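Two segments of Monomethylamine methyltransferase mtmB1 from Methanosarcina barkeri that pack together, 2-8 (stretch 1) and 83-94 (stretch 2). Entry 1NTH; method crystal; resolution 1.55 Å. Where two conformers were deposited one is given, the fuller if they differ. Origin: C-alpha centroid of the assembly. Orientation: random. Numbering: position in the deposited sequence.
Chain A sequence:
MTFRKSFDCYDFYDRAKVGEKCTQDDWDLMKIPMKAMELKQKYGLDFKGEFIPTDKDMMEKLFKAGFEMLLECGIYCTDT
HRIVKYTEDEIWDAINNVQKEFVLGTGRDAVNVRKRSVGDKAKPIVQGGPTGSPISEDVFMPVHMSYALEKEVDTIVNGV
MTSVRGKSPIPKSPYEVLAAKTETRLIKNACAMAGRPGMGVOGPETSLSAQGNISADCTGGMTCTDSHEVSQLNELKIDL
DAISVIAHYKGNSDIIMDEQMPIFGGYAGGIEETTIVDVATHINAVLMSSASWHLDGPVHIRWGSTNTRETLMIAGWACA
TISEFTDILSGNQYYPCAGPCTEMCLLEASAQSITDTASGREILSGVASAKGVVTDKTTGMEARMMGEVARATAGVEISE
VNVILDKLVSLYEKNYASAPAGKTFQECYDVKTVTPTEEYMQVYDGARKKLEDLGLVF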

# COMPACT_ATOMS: atom_id res chain seq x y z
N THR A 2 14.13 39.95 11.91
CA THR A 2 13.93 38.49 11.74
C THR A 2 14.12 38.13 10.27
O THR A 2 14.38 39.00 9.44
CB THR A 2 12.51 38.07 12.19
OG1 THR A 2 12.39 36.64 12.16
CG2 THR A 2 11.46 38.68 11.28
N PHE A 3 14.01 36.84 9.95
CA PHE A 3 14.19 36.38 8.58
C PHE A 3 12.89 36.48 7.78
O PHE A 3 11.80 36.49 8.36
CB PHE A 3 14.70 34.93 8.59
CG PHE A 3 13.88 33.99 9.44
CD1 PHE A 3 12.84 33.25 8.88
CD2 PHE A 3 14.15 33.85 10.80
CE1 PHE A 3 12.08 32.38 9.67
CE2 PHE A 3 13.39 32.99 11.60
CZ PHE A 3 12.36 32.25 11.03
N ARG A 4 12.99 36.58 6.46
CA ARG A 4 11.79 36.67 5.63
C ARG A 4 11.06 35.34 5.64
O ARG A 4 9.86 35.27 5.86
CB ARG A 4 12.15 37.07 4.19
CG ARG A 4 10.91 37.39 3.35
CD ARG A 4 11.25 38.04 2.02
NE ARG A 4 11.74 37.09 1.03
CZ ARG A 4 11.23 36.96 -0.19
NH1 ARG A 4 10.21 37.72 -0.57
NH2 ARG A 4 11.73 36.07 -1.04
N LYS A 5 11.81 34.26 5.40
CA LYS A 5 11.24 32.92 5.40
C LYS A 5 12.36 31.94 5.71
O LYS A 5 13.53 32.25 5.51
CB LYS A 5 10.63 32.59 4.03
CG LYS A 5 11.64 32.54 2.89
CD LYS A 5 11.00 32.13 1.57
CE LYS A 5 10.53 30.67 1.58
NZ LYS A 5 11.67 29.72 1.73
N SER A 6 12.00 30.76 6.21
CA SER A 6 13.02 29.76 6.50
C SER A 6 13.73 29.49 5.18
O SER A 6 13.09 29.28 4.15
CB SER A 6 12.39 28.48 7.04
OG SER A 6 11.84 28.69 8.33
N PHE A 7 15.06 29.51 5.21
CA PHE A 7 15.85 29.31 4.01
C PHE A 7 15.76 27.90 3.43
O PHE A 7 15.73 26.92 4.17
CB PHE A 7 17.32 29.63 4.32
CG PHE A 7 18.19 29.69 3.10
CD1 PHE A 7 18.37 30.89 2.42
CD2 PHE A 7 18.80 28.54 2.61
CE1 PHE A 7 19.15 30.94 1.27
CE2 PHE A 7 19.58 28.59 1.46
CZ PHE A 7 19.75 29.79 0.79
N ASP A 8 15.69 27.81 2.11
CA ASP A 8 15.65 26.52 1.43
C ASP A 8 16.37 26.58 0.08
O ASP A 8 16.84 27.65 -0.33
CB ASP A 8 14.21 26.01 1.26
CG ASP A 8 13.33 26.97 0.48
OD1 ASP A 8 13.84 27.66 -0.42
OD2 ASP A 8 12.11 27.01 0.77
N ILE A 83 28.21 34.34 -5.29
CA ILE A 83 28.18 33.96 -3.88
C ILE A 83 26.81 34.16 -3.24
O ILE A 83 26.18 35.20 -3.40
CB ILE A 83 29.21 34.79 -3.08
CG1 ILE A 83 30.61 34.58 -3.65
CG2 ILE A 83 29.16 34.40 -1.60
CD1 ILE A 83 31.64 35.57 -3.14
N VAL A 84 26.35 33.14 -2.51
CA VAL A 84 25.08 33.22 -1.82
C VAL A 84 25.36 33.54 -0.35
O VAL A 84 26.13 32.85 0.31
CB VAL A 84 24.30 31.88 -1.89
CG1 VAL A 84 23.07 31.95 -0.99
CG2 VAL A 84 23.89 31.61 -3.33
N LYS A 85 24.72 34.60 0.14
CA LYS A 85 24.89 35.04 1.52
C LYS A 85 23.66 34.78 2.37
O LYS A 85 22.53 34.93 1.91
CB LYS A 85 25.18 36.55 1.54
CG LYS A 85 26.52 36.97 0.95
CD LYS A 85 27.65 36.83 1.96
CE LYS A 85 28.96 37.34 1.38
NZ LYS A 85 29.60 38.36 2.25
N TYR A 86 23.89 34.39 3.62
CA TYR A 86 22.82 34.13 4.58
C TYR A 86 22.83 35.27 5.59
O TYR A 86 23.81 36.00 5.70
CB TYR A 86 23.07 32.84 5.37
CG TYR A 86 23.21 31.59 4.55
CD1 TYR A 86 24.41 30.88 4.52
CD2 TYR A 86 22.13 31.08 3.83
CE1 TYR A 86 24.53 29.70 3.80
CE2 TYR A 86 22.24 29.90 3.10
CZ TYR A 86 23.44 29.22 3.09
OH TYR A 86 23.56 28.05 2.38
N THR A 87 21.74 35.42 6.33
CA THR A 87 21.69 36.42 7.39
C THR A 87 21.81 35.62 8.68
O THR A 87 21.58 34.41 8.69
CB THR A 87 20.35 37.20 7.42
OG1 THR A 87 19.29 36.31 7.77
CG2 THR A 87 20.07 37.83 6.06
N GLU A 88 22.19 36.29 9.76
CA GLU A 88 22.35 35.61 11.04
C GLU A 88 21.05 34.95 11.50
O GLU A 88 21.06 33.83 12.00
CB GLU A 88 22.80 36.61 12.11
CG GLU A 88 23.27 35.95 13.39
CD GLU A 88 23.69 36.96 14.44
OE1 GLU A 88 24.28 37.99 14.06
OE2 GLU A 88 23.43 36.72 15.64
N ASP A 89 19.93 35.65 11.32
CA ASP A 89 18.65 35.11 11.73
C ASP A 89 18.25 33.87 10.93
O ASP A 89 17.59 32.98 11.46
CB ASP A 89 17.56 36.17 11.62
CG ASP A 89 17.74 37.29 12.63
OD1 ASP A 89 18.13 37.00 13.78
OD2 ASP A 89 17.49 38.46 12.27
N GLU A 90 18.63 33.82 9.66
CA GLU A 90 18.31 32.67 8.83
C GLU A 90 19.09 31.46 9.30
O GLU A 90 18.57 30.34 9.34
CB GLU A 90 18.62 32.95 7.36
CG GLU A 90 17.79 34.07 6.75
CD GLU A 90 18.19 34.41 5.33
OE1 GLU A 90 19.35 34.16 4.95
OE2 GLU A 90 17.33 34.95 4.59
N ILE A 91 20.36 31.67 9.66
CA ILE A 91 21.18 30.56 10.13
C ILE A 91 20.64 30.00 11.44
O ILE A 91 20.57 28.79 11.63
CB ILE A 91 22.66 30.99 10.31
CG1 ILE A 91 23.22 31.46 8.96
CG2 ILE A 91 23.48 29.81 10.82
CD1 ILE A 91 24.66 31.94 9.03
N TRP A 92 20.24 30.88 12.36
CA TRP A 92 19.71 30.42 13.64
C TRP A 92 18.38 29.69 13.48
O TRP A 92 18.12 28.73 14.20
CB TRP A 92 19.56 31.59 14.61
CG TRP A 92 20.84 31.90 15.33
CD1 TRP A 92 21.55 33.07 15.28
CD2 TRP A 92 21.58 31.01 16.17
NE1 TRP A 92 22.70 32.95 16.04
CE2 TRP A 92 22.74 31.70 16.60
CE3 TRP A 92 21.38 29.69 16.60
CZ2 TRP A 92 23.69 31.11 17.44
CZ3 TRP A 92 22.33 29.11 17.44
CH2 TRP A 92 23.47 29.82 17.85
N ASP A 93 17.56 30.13 12.54
CA ASP A 93 16.28 29.47 12.30
C ASP A 93 16.54 28.03 11.88
O ASP A 93 15.84 27.11 12.29
CB ASP A 93 15.50 30.21 11.21
CG ASP A 93 14.24 29.47 10.77
OD1 ASP A 93 14.18 29.06 9.59
OD2 ASP A 93 13.32 29.29 11.60
N ALA A 94 17.58 27.82 11.08
CA ALA A 94 17.93 26.48 10.63
C ALA A 94 18.47 25.64 11.78
O ALA A 94 18.02 24.52 12.00
CB ALA A 94 18.96 26.55 9.50
O HOH W 1 17.23 38.06 8.16
O HOH W 2 15.70 37.09 5.50
O HOH W 3 14.70 34.10 4.07
O HOH W 4 16.30 29.39 7.91

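Stretch 1 has no regular secondary structure and lies against the first turns of the helix that begins at Glu88. Together the two stretches bury 479 Å².

One direct hydrogen bond joins them. Ser6 OG donates to Asp93 OD1 at 2.7 Å. The short serine side chain, with chi1 in m, brings its hydroxyl to the carboxylate, which chi1 in t directs at stretch 1.

Two phenylalanines supply most of the apolar contact, and both point toward stretch 2. Phe3, in the p rotamer, lies against the helix; Asp93 CB sits over its ring face, 3.9 Å from the centroid, in a CH-pi contact. Phe3 CB also meets Glu90 CG at 3.7 Å. Phe7, in t, receives the edge of Tyr86 on its face. The planes stand at 84°, and Phe7 CE2 is 3.4 Å from Tyr86 CE2. Val84 CG1 adds an apolar contact to Phe7 CZ at 4.3 Å.

Waters link backbone groups of stretch 1 to the Glu90 and Asp93 carboxylates and, through water 4, to Glu90 O. Water 4 accepts from Phe7 N and donates to Glu90 O and Asp93 OD1. Waters 2 and 3 both donate to Glu90 OE2; the former accepts from Arg4 N, the latter donates to Lys5 O. Glu90 OE1 instead accepts from Thr87 N at 3.0 Å. Phe3 N is buried without a partner.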